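Local atomic coordinates of organic hydroperoxide resistance protein (Elizabethkingia anophelis NUHP1, PDB entry 6D9N), a protein that probably reduces organic hydroperoxides to the corresponding alcohols through a pair of cysteines. Residues B[26-29]-B[34-37]; B[116-121]-B[143-148]. One frame throughout, in Å; residues are numbered along the deposited sequence.

Contact 1 and contact 2 lie on opposite sides of the chain's centre, 35 Å apart between centres and about 23 Å between nearest atoms. They come in series along the chain: the hairpin of strands 25-29 and 35-38 is complete before helix 115-128 packs on strand 141-146. The two share no sheet. Contact 1 belongs to the antiparallel N-terminal sheet, which meets the second subunit through Val27, Ser29, Leu34 and Phe36, whereas contact 2 belongs to the mixed sheet 85-94, 100-109, 141-146 and has no other protein chain against it. One therefore sits at the dimer interface, the other where a helix packs on the sheet of a single subunit.

Contact 1 of 2, residues B[26-29]-B[34-37]; sequences HVKS and LEFE. With EDO (1,2-ethanediol), chain F.
His26 and Glu35 meet on one face of the antiparallel pairing between strands 25-29 and 35-38, in a three-stranded sheet, with Glu35 the side chain to follow. Glu35 CB comes 4.0 Å from Val27 O. With CG anti to the backbone N (chi1 -174°) and the chain extended beyond it, Glu35 CG rises past the imidazole, 3.4 Å from His26 NE2. Glu35 CD crosses the aliphatic part of Lys28, 3.5 Å from Lys28 CG. At the tip, Glu35 OE1 uses its anti lone pair to accept a bond from His26 NE2 at 2.7 Å, in the plane of the ring. Water 1 donates to the same oxygen and accepts from Lys28 NZ, while OE2 lies near Lys28 CE. His26 ND1 donates to Glu37 OE2 at 2.6 Å, on the syn side but 32° out of the carboxylate plane. Held by a carboxylate at each nitrogen, the ring cannot easily turn, and the two acids would favour a protonated imidazole.

On the other face, Val27 CG1 packs 3.5 Å from Phe36 CE1, and the second subunit closes over this apolar side. Val27 and Phe36 form a hydrogen-bonded pair between two non-hydrogen-bonded ones. Near the turn, Leu34 N donates at 3.1 Å to Ser29 OG, which is also hydrogen-bonded to Asn31 OD1. This is a beta hairpin with a polar face and an apolar one turned to the dimer partner.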
loop_
_atom_site.group_PDB
_atom_site.type_symbol
_atom_site.label_atom_id
_atom_site.label_comp_id
_atom_site.label_asym_id
_atom_site.label_seq_id
_atom_site.Cartn_x
_atom_site.Cartn_y
_atom_site.Cartn_z
ATOM N N HIS B 26 -3.107 -13.409 -8.201
ATOM C CA HIS B 26 -4.038 -13.633 -7.114
ATOM C C HIS B 26 -3.362 -13.172 -5.834
ATOM O O HIS B 26 -2.164 -13.403 -5.656
ATOM C CB HIS B 26 -4.313 -15.144 -7.024
ATOM C CG HIS B 26 -5.360 -15.514 -6.037
ATOM N ND1 HIS B 26 -6.701 -15.375 -6.302
ATOM C CD2 HIS B 26 -5.269 -15.990 -4.768
ATOM C CE1 HIS B 26 -7.400 -15.764 -5.243
ATOM N NE2 HIS B 26 -6.553 -16.165 -4.309
ATOM N N VAL B 27 -4.114 -12.522 -4.943
ATOM C CA VAL B 27 -3.564 -12.117 -3.656
ATOM C C VAL B 27 -4.535 -12.513 -2.549
ATOM O O VAL B 27 -5.763 -12.465 -2.716
ATOM C CB VAL B 27 -3.135 -10.620 -3.643
ATOM C CG1 VAL B 27 -4.321 -9.668 -3.768
ATOM C CG2 VAL B 27 -2.236 -10.293 -2.455
ATOM N N LYS B 28 -3.966 -12.951 -1.429
ATOM C CA LYS B 28 -4.773 -13.425 -0.295
ATOM C C LYS B 28 -4.098 -13.010 0.999
ATOM O O LYS B 28 -2.908 -13.299 1.179
ATOM C CB LYS B 28 -4.865 -14.962 -0.310
ATOM C CG LYS B 28 -5.793 -15.590 0.711
ATOM C CD LYS B 28 -5.762 -17.120 0.666
ATOM C CE LYS B 28 -6.700 -17.742 1.675
ATOM N NZ LYS B 28 -6.714 -19.233 1.570
ATOM N N SER B 29 -4.816 -12.322 1.899
ATOM C CA SER B 29 -4.243 -12.090 3.231
ATOM C C SER B 29 -4.129 -13.422 3.987
ATOM O O SER B 29 -4.828 -14.399 3.687
ATOM C CB SER B 29 -5.091 -11.083 4.023
ATOM O OG SER B 29 -6.357 -11.609 4.295
ATOM N N LEU B 34 -9.001 -10.665 2.997
ATOM C CA LEU B 34 -8.849 -10.080 1.670
ATOM C C LEU B 34 -8.414 -11.200 0.719
ATOM O O LEU B 34 -7.432 -11.895 0.996
ATOM C CB LEU B 34 -7.799 -8.952 1.730
ATOM C CG LEU B 34 -7.376 -8.152 0.511
ATOM C CD1 LEU B 34 -6.793 -6.767 0.897
ATOM C CD2 LEU B 34 -6.335 -8.913 -0.332
ATOM N N GLU B 35 -9.136 -11.392 -0.395
ATOM C CA GLU B 35 -8.711 -12.387 -1.381
ATOM C C GLU B 35 -9.342 -12.030 -2.713
ATOM O O GLU B 35 -10.577 -11.983 -2.809
ATOM C CB GLU B 35 -9.117 -13.784 -0.950
ATOM C CG GLU B 35 -8.538 -14.808 -1.933
ATOM C CD GLU B 35 -8.490 -16.242 -1.451
ATOM O OE1 GLU B 35 -7.764 -17.057 -2.065
ATOM O OE2 GLU B 35 -9.196 -16.596 -0.487
ATOM N N PHE B 36 -8.527 -11.827 -3.742
ATOM C CA PHE B 36 -9.097 -11.448 -5.027
ATOM C C PHE B 36 -8.054 -11.561 -6.119
ATOM O O PHE B 36 -6.853 -11.770 -5.870
ATOM C CB PHE B 36 -9.749 -10.045 -5.000
ATOM C CG PHE B 36 -8.892 -8.976 -4.376
ATOM C CD1 PHE B 36 -7.747 -8.512 -5.007
ATOM C CD2 PHE B 36 -9.296 -8.391 -3.197
ATOM C CE1 PHE B 36 -6.984 -7.515 -4.445
ATOM C CE2 PHE B 36 -8.555 -7.397 -2.632
ATOM C CZ PHE B 36 -7.398 -6.961 -3.256
ATOM N N GLU B 37 -8.530 -11.397 -7.339
ATOM C CA GLU B 37 -7.679 -11.404 -8.518
ATOM C C GLU B 37 -7.058 -10.032 -8.717
ATOM O O GLU B 37 -7.665 -8.999 -8.414
ATOM C CB GLU B 37 -8.520 -11.734 -9.758
ATOM C CG GLU B 37 -9.103 -13.135 -9.748
ATOM C CD GLU B 37 -8.055 -14.215 -9.555
ATOM O OE1 GLU B 37 -7.210 -14.439 -10.466
ATOM O OE2 GLU B 37 -8.079 -14.843 -8.484
HETATM C C1 EDO F . -12.737 -10.450 0.188
HETATM O O1 EDO F . -11.596 -9.891 -0.449
HETATM C C2 EDO F . -12.576 -11.960 0.274
HETATM O O2 EDO F . -12.692 -12.549 -1.036
HETATM O O HOH W 1 -7.053 -19.738 -1.559
#

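Contact 2 of 2, residues B[116-121]-B[143-148]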
loop_
_atom_site.group_PDB
_atom_site.type_symbol
_atom_site.label_atom_id
_atom_site.label_comp_id
_atom_site.label_asym_id
_atom_site.label_seq_id
_atom_site.Cartn_x
_atom_site.Cartn_y
_atom_site.Cartn_z
ATOM N N GLU B 116 -8.116 27.016 9.139
ATOM C CA GLU B 116 -6.930 26.907 9.981
ATOM C C GLU B 116 -6.953 25.615 10.781
ATOM O O GLU B 116 -5.939 24.925 10.900
ATOM C CB GLU B 116 -6.843 28.106 10.932
ATOM C CG GLU B 116 -6.493 29.386 10.198
ATOM C CD GLU B 116 -6.639 30.637 11.063
ATOM O OE1 GLU B 116 -6.859 30.526 12.292
ATOM O OE2 GLU B 116 -6.541 31.742 10.499
ATOM N N GLU B 117 -8.101 25.254 11.335
ATOM C CA GLU B 117 -8.213 23.986 12.047
ATOM C C GLU B 117 -7.962 22.814 11.113
ATOM O O GLU B 117 -7.246 21.863 11.455
ATOM C CB GLU B 117 -9.609 23.877 12.670
ATOM C CG GLU B 117 -9.778 24.827 13.853
ATOM C CD GLU B 117 -11.200 25.011 14.328
ATOM O OE1 GLU B 117 -12.164 24.724 13.585
ATOM O OE2 GLU B 117 -11.356 25.476 15.490
ATOM N N ALA B 118 -8.564 22.859 9.926
ATOM C CA ALA B 118 -8.382 21.773 8.961
ATOM C C ALA B 118 -6.919 21.589 8.596
ATOM O O ALA B 118 -6.430 20.448 8.502
ATOM C CB ALA B 118 -9.217 22.056 7.708
ATOM N N GLN B 119 -6.211 22.698 8.365
ATOM C CA GLN B 119 -4.796 22.625 8.027
ATOM C C GLN B 119 -3.982 22.039 9.171
ATOM O O GLN B 119 -3.080 21.215 8.950
ATOM C CB GLN B 119 -4.286 24.019 7.660
ATOM C CG GLN B 119 -4.778 24.447 6.302
ATOM C CD GLN B 119 -4.644 25.936 6.054
ATOM O OE1 GLN B 119 -4.252 26.696 6.938
ATOM N NE2 GLN B 119 -4.967 26.360 4.837
ATOM N N ASP B 120 -4.272 22.455 10.406
ATOM C CA ASP B 120 -3.556 21.876 11.544
ATOM C C ASP B 120 -3.814 20.373 11.643
ATOM O O ASP B 120 -2.897 19.593 11.928
ATOM C CB ASP B 120 -3.992 22.576 12.843
ATOM C CG ASP B 120 -3.541 24.040 12.929
ATOM O OD1 ASP B 120 -2.647 24.474 12.164
ATOM O OD2 ASP B 120 -4.085 24.747 13.795
ATOM N N LEU B 121 -5.057 19.959 11.434
ATOM C CA LEU B 121 -5.405 18.552 11.554
ATOM C C LEU B 121 -4.686 17.716 10.504
ATOM O O LEU B 121 -4.129 16.654 10.831
ATOM C CB LEU B 121 -6.924 18.363 11.456
ATOM C CG LEU B 121 -7.703 18.937 12.650
ATOM C CD1 LEU B 121 -9.195 18.996 12.263
ATOM C CD2 LEU B 121 -7.470 18.095 13.906
ATOM N N LEU B 143 -0.804 17.106 -0.964
ATOM C CA LEU B 143 -1.820 16.959 0.085
ATOM C C LEU B 143 -2.552 18.291 0.236
ATOM O O LEU B 143 -1.927 19.328 0.486
ATOM C CB LEU B 143 -1.126 16.604 1.396
ATOM C CG LEU B 143 -2.003 16.637 2.651
ATOM C CD1 LEU B 143 -3.227 15.730 2.580
ATOM C CD2 LEU B 143 -1.158 16.285 3.866
ATOM N N THR B 144 -3.872 18.262 0.082
ATOM C CA THR B 144 -4.715 19.436 0.256
ATOM C C THR B 144 -5.905 19.079 1.132
ATOM O O THR B 144 -6.232 17.904 1.329
ATOM C CB THR B 144 -5.229 19.989 -1.106
ATOM O OG1 THR B 144 -5.896 18.957 -1.833
ATOM C CG2 THR B 144 -4.077 20.528 -1.969
ATOM N N VAL B 145 -6.540 20.124 1.666
ATOM C CA VAL B 145 -7.673 19.939 2.567
ATOM C C VAL B 145 -8.769 20.925 2.227
ATOM O O VAL B 145 -8.493 22.068 1.864
ATOM C CB VAL B 145 -7.261 20.048 4.061
ATOM C CG1 VAL B 145 -6.841 21.472 4.481
ATOM C CG2 VAL B 145 -8.366 19.548 5.012
ATOM N N SER B 146 -10.014 20.479 2.363
ATOM C CA SER B 146 -11.194 21.331 2.301
ATOM C C SER B 146 -12.022 21.153 3.571
ATOM O O SER B 146 -11.842 20.186 4.334
ATOM C CB SER B 146 -12.041 21.028 1.063
ATOM O OG SER B 146 -12.338 19.640 0.962
ATOM N N ASN B 147 -12.972 22.067 3.748
ATOM C CA ASN B 147 -13.857 22.070 4.907
ATOM C C ASN B 147 -15.323 22.193 4.476
ATOM O O ASN B 147 -16.081 23.017 5.016
ATOM C CB ASN B 147 -13.453 23.114 5.967
ATOM C CG ASN B 147 -13.480 24.535 5.450
ATOM O OD1 ASN B 147 -13.414 24.774 4.248
ATOM N ND2 ASN B 147 -13.546 25.491 6.351
ATOM N N ASN B 148 -15.732 21.383 3.486
ATOM C CA ASN B 148 -17.101 21.400 2.960
ATOM C C ASN B 148 -18.050 20.619 3.846
ATOM O O ASN B 148 -17.727 19.505 4.277
ATOM C CB ASN B 148 -17.217 20.740 1.597
ATOM C CG ASN B 148 -16.379 21.392 0.552
ATOM O OD1 ASN B 148 -15.527 20.715 -0.069
ATOM N ND2 ASN B 148 -16.638 22.636 0.270
ATOM O OXT ASN B 148 -19.181 21.112 4.090
HETATM O O HOH W 2 -6.581 24.510 2.503
#
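Ala118 of helix 115-128 faces Val145 of strand 141-146, and this pair makes the main contact between the two segments. The alanine methyl points at the strand: Ala118 CB sits 3.8 Å from Val145 CG2 and 4.0 Å from Val145 CG1, so it rests against both branches of the valine. Having only a methyl group here lets the helix backbone come close, with the CA atoms of Ala118 and Val145 6.7 Å apart.

Gln119 follows at the margin. Its side chain crosses that of Val145 at about a right angle, and Gln119 CG passes 4.1 Å from Val145 CG1. In one of the two conformers of this glutamine, NE2 comes near water 2 by a weak bond; the water itself donates to Val145 O at 3.2 Å. Leu121 then turns to Leu70, Val73 and Ile74 of helix 54-77, tying this helix to the long one.

Val145 also touches Ile122, one turn further along the helix from Ala118, and Ile110. Beside it in the sheet, the strand pairs in parallel with 100-109 through backbone bonds of Thr144 and Ser146. The arrangement is helix-on-sheet packing at an outermost strand within the chain, as befits the alpha+beta architecture of the OsmC/Ohr fold.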